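Long-range contacts in alginate lyase A1-II' (Sphingomonas sp. A1, PDB 2CWS), which probably depolymerises alginate by beta-elimination as a polysaccharide lyase of family 7, this chain holding the lyase domain: residues D46-W52 with S215-Y221; H89-L93 with Y199-G203; N120-L124 with W193-Y198. One frame throughout, in Å; residues are numbered along the deposited sequence. Where two conformers were deposited one is given.

Contact 1: D46-W52 with S215-Y221; sequences DGAMTFW and SAIAKLY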
ATOM      1  N   ASP A  46     -20.895   0.993  -6.096  1.00  6.04           N
ATOM      2  CA  ASP A  46     -20.322   0.145  -7.139  1.00  5.44           C
ATOM      3  C   ASP A  46     -19.625  -1.080  -6.561  1.00  5.03           C
ATOM      4  O   ASP A  46     -18.990  -1.778  -7.340  1.00  5.51           O
ATOM      5  CB  ASP A  46     -19.346   0.953  -8.010  1.00  5.67           C
ATOM      6  CG  ASP A  46     -18.160   1.501  -7.242  1.00  4.77           C
ATOM      7  OD1 ASP A  46     -18.029   1.283  -6.029  1.00  5.63           O
ATOM      8  OD2 ASP A  46     -17.327   2.197  -7.893  1.00  5.64           O
ATOM      9  N   GLY A  47     -19.788  -1.330  -5.250  1.00  5.11           N
ATOM     10  CA  GLY A  47     -19.156  -2.485  -4.624  1.00  5.03           C
ATOM     11  C   GLY A  47     -17.718  -2.250  -4.202  1.00  4.50           C
ATOM     12  O   GLY A  47     -17.130  -3.143  -3.567  1.00  5.15           O
ATOM     13  N   ALA A  48     -17.125  -1.119  -4.546  1.00  4.11           N
ATOM     14  CA  ALA A  48     -15.697  -0.967  -4.216  1.00  4.14           C
ATOM     15  C   ALA A  48     -15.476  -0.801  -2.739  1.00  3.95           C
ATOM     16  O   ALA A  48     -16.215  -0.119  -2.035  1.00  4.56           O
ATOM     17  CB  ALA A  48     -15.130   0.305  -4.875  1.00  4.63           C
ATOM     18  N   MET A  49     -14.351  -1.403  -2.286  1.00  3.94           N
ATOM     19  CA  MET A  49     -13.798  -1.075  -0.956  1.00  3.77           C
ATOM     20  C   MET A  49     -13.152   0.311  -1.108  1.00  3.53           C
ATOM     21  O   MET A  49     -12.227   0.491  -1.920  1.00  4.22           O
ATOM     22  CB  MET A  49     -12.819  -2.142  -0.545  1.00  4.26           C
ATOM     23  CG  MET A  49     -12.016  -1.844   0.713  1.00  4.66           C
ATOM     24  SD  MET A  49     -11.180  -3.272   1.395  1.00  4.82           S
ATOM     25  CE  MET A  49     -10.169  -3.797   0.019  1.00  5.94           C
ATOM     26  N   THR A  50     -13.653   1.281  -0.337  1.00  3.75           N
ATOM     27  CA  THR A  50     -13.382   2.690  -0.564  1.00  3.93           C
ATOM     28  C   THR A  50     -12.699   3.253   0.672  1.00  3.21           C
ATOM     29  O   THR A  50     -13.204   3.102   1.795  1.00  4.76           O
ATOM     30  CB  THR A  50     -14.709   3.396  -0.865  1.00  4.04           C
ATOM     31  OG1 THR A  50     -15.350   2.772  -1.952  1.00  4.81           O
ATOM     32  CG2 THR A  50     -14.417   4.868  -1.291  1.00  5.26           C
ATOM     33  N   PHE A  51     -11.582   3.932   0.438  1.00  3.56           N
ATOM     34  CA  PHE A  51     -10.723   4.483   1.492  1.00  3.41           C
ATOM     35  C   PHE A  51     -10.754   5.994   1.389  1.00  3.47           C
ATOM     36  O   PHE A  51     -10.384   6.547   0.320  1.00  4.33           O
ATOM     37  CB  PHE A  51      -9.270   4.039   1.282  1.00  3.77           C
ATOM     38  CG  PHE A  51      -9.069   2.526   1.278  1.00  3.51           C
ATOM     39  CD1 PHE A  51      -8.689   1.876   2.455  1.00  3.82           C
ATOM     40  CD2 PHE A  51      -9.228   1.798   0.116  1.00  3.96           C
ATOM     41  CE1 PHE A  51      -8.436   0.520   2.439  1.00  4.28           C
ATOM     42  CE2 PHE A  51      -8.995   0.429   0.112  1.00  4.40           C
ATOM     43  CZ  PHE A  51      -8.576  -0.217   1.272  1.00  4.22           C
ATOM     44  N   TRP A  52     -11.174   6.677   2.459  1.00  3.69           N
ATOM     45  CA  TRP A  52     -11.220   8.138   2.480  1.00  3.49           C
ATOM     46  C   TRP A  52     -10.314   8.646   3.606  1.00  3.80           C
ATOM     47  O   TRP A  52     -10.358   8.101   4.722  1.00  4.12           O
ATOM     48  CB  TRP A  52     -12.695   8.640   2.684  1.00  4.52           C
ATOM     49  CG  TRP A  52     -12.687  10.143   2.852  1.00  3.91           C
ATOM     50  CD1 TRP A  52     -12.576  11.046   1.807  1.00  4.14           C
ATOM     51  CD2 TRP A  52     -12.732  10.940   4.043  1.00  4.21           C
ATOM     52  NE1 TRP A  52     -12.567  12.322   2.289  1.00  4.34           N
ATOM     53  CE2 TRP A  52     -12.666  12.285   3.688  1.00  4.28           C
ATOM     54  CE3 TRP A  52     -12.863  10.589   5.428  1.00  5.09           C
ATOM     55  CZ2 TRP A  52     -12.688  13.344   4.592  1.00  4.76           C
ATOM     56  CZ3 TRP A  52     -12.890  11.641   6.339  1.00  5.88           C
ATOM     57  CH2 TRP A  52     -12.815  12.995   5.921  1.00  5.99           C
ATOM     58  N   SER A 215      -8.959  16.198   0.804  1.00  3.73           N
ATOM     59  CA  SER A 215      -8.980  14.761   1.178  1.00  3.78           C
ATOM     60  C   SER A 215      -8.904  13.941  -0.120  1.00  3.69           C
ATOM     61  O   SER A 215      -9.120  14.456  -1.209  1.00  4.34           O
ATOM     62  CB  SER A 215     -10.247  14.419   1.948  1.00  3.98           C
ATOM     63  OG  SER A 215     -11.433  14.606   1.157  1.00  4.39           O
ATOM     64  N   ALA A 216      -8.640  12.659   0.044  1.00  3.80           N
ATOM     65  CA  ALA A 216      -8.555  11.760  -1.099  1.00  3.60           C
ATOM     66  C   ALA A 216      -9.471  10.553  -0.911  1.00  3.39           C
ATOM     67  O   ALA A 216      -9.809  10.170   0.219  1.00  3.47           O
ATOM     68  CB  ALA A 216      -7.121  11.254  -1.286  1.00  4.57           C
ATOM     69  N   ILE A 217      -9.850   9.985  -2.048  1.00  3.51           N
ATOM     70  CA  ILE A 217     -10.621   8.741  -2.099  1.00  3.64           C
ATOM     71  C   ILE A 217      -9.928   7.801  -3.066  1.00  3.51           C
ATOM     72  O   ILE A 217      -9.698   8.176  -4.218  1.00  3.92           O
ATOM     73  CB  ILE A 217     -12.056   8.971  -2.581  1.00  4.00           C
ATOM     74  CG1 ILE A 217     -12.834   9.931  -1.663  1.00  5.04           C
ATOM     75  CG2 ILE A 217     -12.787   7.640  -2.731  1.00  5.06           C
ATOM     76  CD1 ILE A 217     -14.161  10.420  -2.266  1.00  6.86           C
ATOM     77  N   ALA A 218      -9.655   6.586  -2.602  1.00  3.56           N
ATOM     78  CA  ALA A 218      -9.166   5.522  -3.481  1.00  3.84           C
ATOM     79  C   ALA A 218     -10.077   4.311  -3.302  1.00  3.35           C
ATOM     80  O   ALA A 218     -10.641   4.113  -2.216  1.00  4.51           O
ATOM     81  CB  ALA A 218      -7.728   5.120  -3.158  1.00  4.83           C
ATOM     82  N   LYS A 219     -10.219   3.520  -4.370  1.00  3.56           N
ATOM     83  CA  LYS A 219     -11.060   2.357  -4.387  1.00  3.76           C
ATOM     84  C   LYS A 219     -10.320   1.115  -4.824  1.00  3.62           C
ATOM     85  O   LYS A 219      -9.407   1.203  -5.681  1.00  3.59           O
ATOM     86  CB  LYS A 219     -12.213   2.560  -5.420  1.00  4.41           C
ATOM     87  CG  LYS A 219     -13.290   3.470  -4.890  1.00  4.05           C
ATOM     88  CD  LYS A 219     -14.418   3.671  -5.926  1.00  4.68           C
ATOM     89  CE  LYS A 219     -15.633   4.300  -5.253  1.00  5.07           C
ATOM     90  NZ  LYS A 219     -16.784   4.447  -6.219  1.00  5.46           N
ATOM     91  N   LEU A 220     -10.746  -0.017  -4.278  1.00  3.51           N
ATOM     92  CA  LEU A 220     -10.302  -1.332  -4.749  1.00  4.02           C
ATOM     93  C   LEU A 220     -11.548  -2.166  -5.081  1.00  3.67           C
ATOM     94  O   LEU A 220     -12.517  -2.193  -4.344  1.00  4.12           O
ATOM     95  CB  LEU A 220      -9.462  -2.050  -3.696  1.00  4.17           C
ATOM     96  CG  LEU A 220      -8.099  -1.368  -3.389  1.00  3.95           C
ATOM     97  CD1 LEU A 220      -7.397  -2.070  -2.256  1.00  5.85           C
ATOM     98  CD2 LEU A 220      -7.217  -1.340  -4.618  1.00  5.49           C
ATOM     99  N   TYR A 221     -11.418  -2.903  -6.210  1.00  4.28           N
ATOM    100  CA  TYR A 221     -12.449  -3.854  -6.632  1.00  4.80           C
ATOM    101  C   TYR A 221     -11.983  -5.293  -6.440  1.00  5.44           C
ATOM    102  O   TYR A 221     -12.800  -6.189  -6.332  1.00  7.58           O
ATOM    103  CB  TYR A 221     -12.804  -3.661  -8.126  1.00  5.82           C
ATOM    104  CG  TYR A 221     -13.426  -2.296  -8.371  1.00  5.82           C
ATOM    105  CD1 TYR A 221     -12.633  -1.246  -8.807  1.00  6.58           C
ATOM    106  CD2 TYR A 221     -14.766  -2.063  -8.127  1.00  5.83           C
ATOM    107  CE1 TYR A 221     -13.156   0.009  -9.016  1.00  7.16           C
ATOM    108  CE2 TYR A 221     -15.287  -0.796  -8.338  1.00  6.24           C
ATOM    109  CZ  TYR A 221     -14.503   0.223  -8.775  1.00  6.74           C
ATOM    110  OH  TYR A 221     -14.998   1.493  -9.011  1.00  8.49           O
TER
HETATM  111  O   HOH W   1     -19.881   4.046  -6.614  1.00 14.25           O
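Two neighbouring antiparallel strands in one sheet of the beta-sandwich (jelly roll) meet where M49-W52 pairs with S215-L220. The pairs M49/L220 and F51/A218 are hydrogen-bonded, T50/K219 and W52/I217 are not. The F51 N to A218 O bond (2.8 Å) is nearly straight at 171°. M49, F51, A218 and L220 face the opposing sheet: M49 and F51 pack on L70, F51 and A218 on N204, and CD1 of L220 touches both CE of M49 (4.0 Å) and CE2 of F51 (3.8 Å). On the other face, CG2 of T50 touches CG2 of I217, and the extended chain of K219 runs beside T50 and A48 to the turn ahead of the strand. There D46, with its CG held between backbone N and carbonyl carbon (chi1 62°), presents OD2 to two donors. K219 NZ forms a salt bridge to OD2 at 2.9 Å and Y221 OH donates to the same oxygen at 2.7 Å; they come from opposite faces of the carboxylate plane, both well out of it. OD1 meanwhile accepts from A48 N in an Asx turn, which ties the carboxylate to its own backbone. D44 gives K219 NZ a second carboxylate, so two carboxylates share the ammonium, which probably stabilises its protonated form. The A48 methyl lies over one face of the Y221 ring as a CH-pi contact, CB 4.1 Å from the centroid. At the far end of the pairing W52, swung along the strand, brings its indole edge to S215, where NE1 makes a weak hydrogen bond to OG at 2.8 Å, bent to 147°.

Contact 2: H89-L93 with Y199-G203; sequences HTMKL and YFKAG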
ATOM      1  N   HIS A  89       6.465 -13.518  -3.824  1.00  4.74           N
ATOM      2  CA  HIS A  89       5.534 -12.789  -2.973  1.00  4.50           C
ATOM      3  C   HIS A  89       4.802 -11.799  -3.855  1.00  4.38           C
ATOM      4  O   HIS A  89       5.473 -10.867  -4.365  1.00  4.87           O
ATOM      5  CB  HIS A  89       6.342 -12.028  -1.901  1.00  4.97           C
ATOM      6  CG  HIS A  89       7.304 -12.963  -1.192  1.00  4.89           C
ATOM      7  ND1 HIS A  89       6.866 -13.885  -0.270  1.00  5.18           N
ATOM      8  CD2 HIS A  89       8.622 -13.170  -1.388  1.00  5.79           C
ATOM      9  CE1 HIS A  89       7.913 -14.592   0.144  1.00  6.02           C
ATOM     10  NE2 HIS A  89       8.985 -14.167  -0.532  1.00  6.52           N
ATOM     11  N   THR A  90       3.500 -11.977  -4.081  1.00  4.33           N
ATOM     12  CA  THR A  90       2.820 -11.220  -5.114  1.00  4.82           C
ATOM     13  C   THR A  90       1.505 -10.653  -4.613  1.00  4.14           C
ATOM     14  O   THR A  90       0.662 -11.403  -4.138  1.00  5.76           O
ATOM     15  CB  THR A  90       2.519 -12.125  -6.327  1.00  5.51           C
ATOM     16  OG1 THR A  90       3.816 -12.626  -6.750  1.00  7.62           O
ATOM     17  CG2 THR A  90       1.878 -11.318  -7.454  1.00  7.04           C
ATOM     18  N   MET A  91       1.312  -9.354  -4.798  1.00  4.00           N
ATOM     19  CA  MET A  91       0.010  -8.709  -4.576  1.00  3.84           C
ATOM     20  C   MET A  91      -0.563  -8.300  -5.912  1.00  3.59           C
ATOM     21  O   MET A  91       0.141  -7.709  -6.744  1.00  4.57           O
ATOM     22  CB  MET A  91       0.224  -7.490  -3.664  1.00  4.03           C
ATOM     23  CG  MET A  91      -1.088  -6.698  -3.515  1.00  4.47           C
ATOM     24  SD  MET A  91      -1.001  -5.427  -2.222  1.00  4.73           S
ATOM     25  CE  MET A  91       0.245  -4.332  -2.991  1.00  5.79           C
ATOM     26  N   LYS A  92      -1.821  -8.597  -6.103  1.00  3.96           N
ATOM     27  CA  LYS A  92      -2.571  -8.151  -7.261  1.00  5.03           C
ATOM     28  C   LYS A  92      -3.767  -7.348  -6.779  1.00  4.47           C
ATOM     29  O   LYS A  92      -4.401  -7.701  -5.789  1.00  6.27           O
ATOM     30  CB  LYS A  92      -3.116  -9.303  -8.123  0.54  7.21           C
ATOM     31  CG  LYS A  92      -2.012 -10.195  -8.633  0.54  8.58           C
ATOM     32  CD  LYS A  92      -2.679 -11.300  -9.473  0.54 11.34           C
ATOM     33  CE  LYS A  92      -3.682 -10.617 -10.394  0.54 17.07           C
ATOM     34  NZ  LYS A  92      -4.392 -11.539 -11.302  0.54 23.86           N
ATOM     35  N   LEU A  93      -4.069  -6.255  -7.470  1.00  4.40           N
ATOM     36  CA  LEU A  93      -5.269  -5.510  -7.116  1.00  4.23           C
ATOM     37  C   LEU A  93      -5.811  -4.868  -8.378  1.00  4.19           C
ATOM     38  O   LEU A  93      -5.102  -4.637  -9.374  1.00  4.77           O
ATOM     39  CB  LEU A  93      -5.004  -4.490  -5.986  1.00  4.89           C
ATOM     40  CG  LEU A  93      -3.943  -3.398  -6.269  1.00  5.09           C
ATOM     41  CD1 LEU A  93      -4.492  -2.205  -7.060  1.00  5.55           C
ATOM     42  CD2 LEU A  93      -3.461  -2.871  -4.914  1.00  6.57           C
ATOM     43  N   TYR A 199       6.198  -6.488   4.151  1.00  4.07           N
ATOM     44  CA  TYR A 199       4.765  -6.720   4.120  1.00  3.95           C
ATOM     45  C   TYR A 199       4.152  -5.796   3.066  1.00  3.36           C
ATOM     46  O   TYR A 199       4.666  -4.698   2.775  1.00  4.12           O
ATOM     47  CB  TYR A 199       4.119  -6.499   5.496  1.00  4.87           C
ATOM     48  CG  TYR A 199       4.300  -5.135   6.087  1.00  4.49           C
ATOM     49  CD1 TYR A 199       5.359  -4.893   6.965  1.00  5.36           C
ATOM     50  CD2 TYR A 199       3.468  -4.069   5.799  1.00  4.74           C
ATOM     51  CE1 TYR A 199       5.565  -3.659   7.533  1.00  5.92           C
ATOM     52  CE2 TYR A 199       3.656  -2.828   6.337  1.00  5.06           C
ATOM     53  CZ  TYR A 199       4.724  -2.597   7.203  1.00  5.34           C
ATOM     54  OH  TYR A 199       4.888  -1.352   7.746  1.00  6.69           O
ATOM     55  N   PHE A 200       3.043  -6.256   2.484  1.00  3.33           N
ATOM     56  CA  PHE A 200       2.305  -5.444   1.529  1.00  3.12           C
ATOM     57  C   PHE A 200       1.413  -4.436   2.239  1.00  3.23           C
ATOM     58  O   PHE A 200       0.973  -4.646   3.385  1.00  3.62           O
ATOM     59  CB  PHE A 200       1.447  -6.327   0.631  1.00  4.02           C
ATOM     60  CG  PHE A 200       2.219  -7.160  -0.381  1.00  3.76           C
ATOM     61  CD1 PHE A 200       2.241  -8.540  -0.346  1.00  3.97           C
ATOM     62  CD2 PHE A 200       2.906  -6.501  -1.401  1.00  3.99           C
ATOM     63  CE1 PHE A 200       2.910  -9.262  -1.305  1.00  4.58           C
ATOM     64  CE2 PHE A 200       3.575  -7.256  -2.371  1.00  4.49           C
ATOM     65  CZ  PHE A 200       3.590  -8.615  -2.338  1.00  4.62           C
ATOM     66  N   LYS A 201       1.074  -3.347   1.515  1.00  3.30           N
ATOM     67  CA  LYS A 201       0.056  -2.405   1.947  1.00  3.33           C
ATOM     68  C   LYS A 201      -0.770  -2.014   0.735  1.00  3.17           C
ATOM     69  O   LYS A 201      -0.254  -2.010  -0.405  1.00  3.49           O
ATOM     70  CB  LYS A 201       0.656  -1.104   2.549  1.00  3.72           C
ATOM     71  CG  LYS A 201       1.698  -1.354   3.624  1.00  3.76           C
ATOM     72  CD  LYS A 201       1.945  -0.109   4.479  1.00  3.88           C
ATOM     73  CE  LYS A 201       0.916  -0.036   5.618  1.00  4.39           C
ATOM     74  NZ  LYS A 201       0.980   1.289   6.292  1.00  4.83           N
ATOM     75  N   ALA A 202      -2.022  -1.622   0.964  1.00  3.44           N
ATOM     76  CA  ALA A 202      -2.880  -1.145  -0.133  1.00  3.32           C
ATOM     77  C   ALA A 202      -3.949  -0.261   0.466  1.00  3.11           C
ATOM     78  O   ALA A 202      -4.573  -0.621   1.475  1.00  3.71           O
ATOM     79  CB  ALA A 202      -3.539  -2.320  -0.856  1.00  4.87           C
ATOM     80  N   GLY A 203      -4.195   0.886  -0.191  1.00  3.30           N
ATOM     81  CA  GLY A 203      -5.280   1.749   0.261  1.00  3.96           C
ATOM     82  C   GLY A 203      -5.042   3.175  -0.192  1.00  3.15           C
ATOM     83  O   GLY A 203      -4.912   3.404  -1.419  1.00  3.78           O
TER
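M91 and F200 interlock between two strands of facing sheets, 89-93 and 199-202, whose axes run 8.7 Å apart and only 9° from parallel. The tight part is centred on the phenyl ring. CB of M91 stands almost over its middle, 3.6 Å from the centroid and 10° off the normal, while the ring's outer end presses on backbone: CZ of F200 lies 3.4 Å from M91 N, and H89 O meets the ring at its edge. Because M91 carries CG anti to its backbone N (chi1 174°) and bends at chi3, the thioether slides back past the ring, giving an oblique Met-aromatic contact with SD 4.7 Å from the centroid and placing CE 3.5 Å from K201 O. Replacing F200 by an alanine would probably open a gap beneath M91 CB, take away the thioether's aromatic partner and leave it less firmly held. Toward L93 the fit is looser: CD2 of L93 reaches CB of A202 at 4.1 Å, and SD of M91 approaches the same methyl at 4.2 Å. H89 starts toward F200 but leads its imidazole away to H227 and Q86. On the outer side of strand 89-93, T90 points away from the other sheet and K92 is exposed to solvent. On the far side of strand 199-202, K201 points away from M91 but is buried, its NZ held by Q18 and E69. Apolar side chains meeting between two sheets in this way form the hydrophobic interior of a beta-sandwich, here the jelly roll of a family 7 lyase.

Contact 3: N120-L124 with W193-Y198; sequences NAPPL and WKNLKY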
ATOM      1  N   ASN A 120      10.575  -0.363  12.736  1.00 14.62           N
ATOM      2  CA  ASN A 120      10.378   0.193  11.421  1.00 16.68           C
ATOM      3  C   ASN A 120      11.678   0.154  10.586  1.00 13.61           C
ATOM      4  O   ASN A 120      12.836   0.154  11.019  1.00 15.84           O
ATOM      5  CB  ASN A 120       9.723   1.582  11.472  1.00 19.54           C
ATOM      6  CG  ASN A 120       9.322   2.106  10.076  1.00 25.15           C
ATOM      7  OD1 ASN A 120       8.431   1.558   9.403  1.00 19.23           O
ATOM      8  ND2 ASN A 120       9.959   3.173   9.583  1.00 30.29           N
ATOM      9  N   ALA A 121      11.393   0.086   9.307  1.00 10.86           N
ATOM     10  CA  ALA A 121      12.439   0.134   8.247  1.00  8.52           C
ATOM     11  C   ALA A 121      11.824   0.812   7.055  1.00  7.36           C
ATOM     12  O   ALA A 121      10.608   1.120   7.061  1.00  9.25           O
ATOM     13  CB  ALA A 121      12.948  -1.253   7.993  1.00  7.76           C
ATOM     14  N   PRO A 122      12.594   1.160   6.026  1.00  6.68           N
ATOM     15  CA  PRO A 122      12.020   1.949   4.935  1.00  6.79           C
ATOM     16  C   PRO A 122      11.012   1.206   4.087  1.00  5.63           C
ATOM     17  O   PRO A 122      11.065  -0.017   3.987  1.00  6.17           O
ATOM     18  CB  PRO A 122      13.260   2.316   4.062  1.00  8.40           C
ATOM     19  CG  PRO A 122      14.413   2.199   5.052  1.00  9.98           C
ATOM     20  CD  PRO A 122      14.062   1.013   5.899  1.00  8.07           C
ATOM     21  N   PRO A 123      10.210   2.007   3.408  0.63  5.83           N
ATOM     22  CA  PRO A 123       9.410   1.394   2.304  0.63  4.75           C
ATOM     23  C   PRO A 123      10.396   0.872   1.275  0.63  4.33           C
ATOM     24  O   PRO A 123      11.469   1.429   1.109  0.63  5.82           O
ATOM     25  CB  PRO A 123       8.595   2.529   1.739  0.63  6.86           C
ATOM     26  CG  PRO A 123       9.131   3.771   2.342  0.63 11.32           C
ATOM     27  CD  PRO A 123      10.041   3.457   3.495  0.63  7.71           C
ATOM     28  N   LEU A 124       9.950  -0.187   0.589  1.00  4.37           N
ATOM     29  CA  LEU A 124      10.681  -0.677  -0.587  1.00  4.47           C
ATOM     30  C   LEU A 124      10.022  -0.252  -1.901  1.00  3.83           C
ATOM     31  O   LEU A 124      10.690   0.293  -2.771  1.00  5.56           O
ATOM     32  CB  LEU A 124      10.772  -2.210  -0.541  1.00  4.72           C
ATOM     33  CG  LEU A 124      11.430  -2.840  -1.809  1.00  5.25           C
ATOM     34  CD1 LEU A 124      12.915  -2.433  -1.899  1.00  6.34           C
ATOM     35  CD2 LEU A 124      11.253  -4.348  -1.791  1.00  6.58           C
ATOM     36  N   TRP A 193      19.276  -5.302   2.041  1.00  6.29           N
ATOM     37  CA  TRP A 193      17.844  -5.654   2.007  1.00  5.65           C
ATOM     38  C   TRP A 193      17.608  -7.094   2.460  1.00  5.38           C
ATOM     39  O   TRP A 193      16.503  -7.425   2.860  1.00  6.67           O
ATOM     40  CB  TRP A 193      17.279  -5.441   0.619  1.00  5.17           C
ATOM     41  CG  TRP A 193      17.074  -4.031   0.163  1.00  5.07           C
ATOM     42  CD1 TRP A 193      17.828  -3.406  -0.804  1.00  5.48           C
ATOM     43  CD2 TRP A 193      16.091  -3.086   0.597  1.00  4.95           C
ATOM     44  NE1 TRP A 193      17.371  -2.104  -1.008  1.00  5.22           N
ATOM     45  CE2 TRP A 193      16.291  -1.918  -0.139  1.00  5.14           C
ATOM     46  CE3 TRP A 193      15.051  -3.132   1.543  1.00  5.30           C
ATOM     47  CZ2 TRP A 193      15.508  -0.765   0.011  1.00  5.51           C
ATOM     48  CZ3 TRP A 193      14.274  -1.981   1.685  1.00  5.39           C
ATOM     49  CH2 TRP A 193      14.497  -0.821   0.948  1.00  6.11           C
ATOM     50  N   LYS A 194      18.622  -7.950   2.457  1.00  6.29           N
ATOM     51  CA  LYS A 194      18.439  -9.294   2.989  1.00  6.91           C
ATOM     52  C   LYS A 194      18.292  -9.278   4.502  1.00  7.32           C
ATOM     53  O   LYS A 194      17.880 -10.307   5.051  1.00  9.10           O
ATOM     54  CB  LYS A 194      19.630 -10.198   2.620  1.00  7.94           C
ATOM     55  CG  LYS A 194      19.782 -10.468   1.122  1.00  9.05           C
ATOM     56  CD  LYS A 194      20.955 -11.399   0.887  1.00 12.01           C
ATOM     57  CE  LYS A 194      21.278 -11.609  -0.566  1.00 18.45           C
ATOM     58  NZ  LYS A 194      22.306 -12.693  -0.753  1.00 19.11           N
ATOM     59  N   ASN A 195      18.605  -8.168   5.171  1.00  7.01           N
ATOM     60  CA  ASN A 195      18.461  -8.065   6.641  1.00  8.72           C
ATOM     61  C   ASN A 195      17.168  -7.394   7.061  1.00  8.22           C
ATOM     62  O   ASN A 195      17.015  -7.049   8.241  1.00 12.65           O
ATOM     63  CB  ASN A 195      19.641  -7.248   7.196  1.00  9.59           C
ATOM     64  CG  ASN A 195      20.965  -8.007   6.991  1.00 11.42           C
ATOM     65  OD1 ASN A 195      20.984  -9.234   7.123  1.00 14.43           O
ATOM     66  ND2 ASN A 195      22.008  -7.252   6.659  1.00 16.01           N
ATOM     67  N   LEU A 196      16.227  -7.276   6.114  1.00  7.59           N
ATOM     68  CA  LEU A 196      14.890  -6.773   6.405  1.00  6.62           C
ATOM     69  C   LEU A 196      13.884  -7.830   5.984  1.00  6.55           C
ATOM     70  O   LEU A 196      14.139  -8.666   5.128  1.00  8.13           O
ATOM     71  CB  LEU A 196      14.647  -5.458   5.671  0.72  6.67           C
ATOM     72  CG  LEU A 196      15.576  -4.340   6.094  0.72  8.58           C
ATOM     73  CD1 LEU A 196      15.239  -3.109   5.237  0.72  8.55           C
ATOM     74  CD2 LEU A 196      15.435  -3.984   7.572  0.72  8.33           C
ATOM     75  N   LYS A 197      12.687  -7.722   6.585  1.00  5.60           N
ATOM     76  CA  LYS A 197      11.500  -8.438   6.129  1.00  5.57           C
ATOM     77  C   LYS A 197      10.545  -7.421   5.546  1.00  4.88           C
ATOM     78  O   LYS A 197      10.834  -6.211   5.495  1.00  5.33           O
ATOM     79  CB  LYS A 197      10.857  -9.170   7.304  0.70  6.24           C
ATOM     80  CG  LYS A 197      11.906 -10.021   8.047  0.70  8.64           C
ATOM     81  CD  LYS A 197      12.320 -11.244   7.261  0.70  9.57           C
ATOM     82  CE  LYS A 197      11.262 -12.311   7.165  0.70 13.08           C
ATOM     83  NZ  LYS A 197      10.972 -13.160   8.373  0.70 12.61           N
ATOM     84  N   TYR A 198       9.398  -7.899   5.040  1.00  4.50           N
ATOM     85  CA  TYR A 198       8.518  -7.090   4.197  1.00  4.40           C
ATOM     86  C   TYR A 198       7.071  -7.442   4.428  1.00  3.90           C
ATOM     87  O   TYR A 198       6.727  -8.573   4.823  1.00  4.09           O
ATOM     88  CB  TYR A 198       8.797  -7.338   2.650  1.00  4.99           C
ATOM     89  CG  TYR A 198      10.273  -7.107   2.358  1.00  4.63           C
ATOM     90  CD1 TYR A 198      10.714  -5.792   2.121  1.00  4.77           C
ATOM     91  CD2 TYR A 198      11.210  -8.129   2.421  1.00  4.68           C
ATOM     92  CE1 TYR A 198      12.066  -5.543   1.892  1.00  5.59           C
ATOM     93  CE2 TYR A 198      12.552  -7.892   2.241  1.00  5.57           C
ATOM     94  CZ  TYR A 198      12.988  -6.614   1.982  1.00  5.26           C
ATOM     95  OH  TYR A 198      14.303  -6.312   1.783  1.00  6.54           O
TER
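L124 turns its CG to the far side from the backbone N (chi1 175°) and sends its CD1 methyl toward W193, whose own CG lies anti to the carbonyl carbon (chi1 -73°) and swings the indole under it. The methyl rides over one face of the six-membered ring, 3.6 Å from its centroid, displaced toward the rim: a CH-pi contact. The same ring offers an edge to the backbone, CH2 of W193 lying 3.8 Å from P123 O. Its pyrrole nitrogen is fixed by Q140 O, and F186 meets the indole edge-to-face, so several neighbours hold the ring's rotation. The second branch of L124, CD2, comes obliquely to CE1 of Y198 at 4.0 Å. Y198 in turn reaches back to the 3-10 segment at W193-K194, where its OH donates to W193 O at 2.7 Å. That oxygen also accepts from L196 N, the two donors arriving from opposite faces of the carbonyl plane; the L196 bond closes the turn and the Y198 bond ties it to the strand. The contact packs strand 120-130 against the 3-10 turn and the start of strand 197-202, the next strand but one, with 106-114 between them in one antiparallel sheet at an end of the beta-sandwich.

Overall arrangement
The order along the chain is concentric: 46-52 and 215-221 enclose 89-93 and 199-203, which enclose 120-124 and 193-198. Contact 1 lies within the seven-stranded sheet and contact 3 joins the opposing one to the turn before strand 197-202; contact 2 bridges the two. It touches contact 1, its centre 16 Å away, through L93 against L220 and G203 against A218 and F51; strands 88-99 and 215-228 are neighbours in the same sheet. Contacts 2 and 3, with centres 15 Å apart, share strand 197-202. Contacts 1 and 3 sit on opposite sides of the chain's centre, about 17 Å apart at their nearest atoms. Together they join early and late parts of the lyase domain into one sandwich.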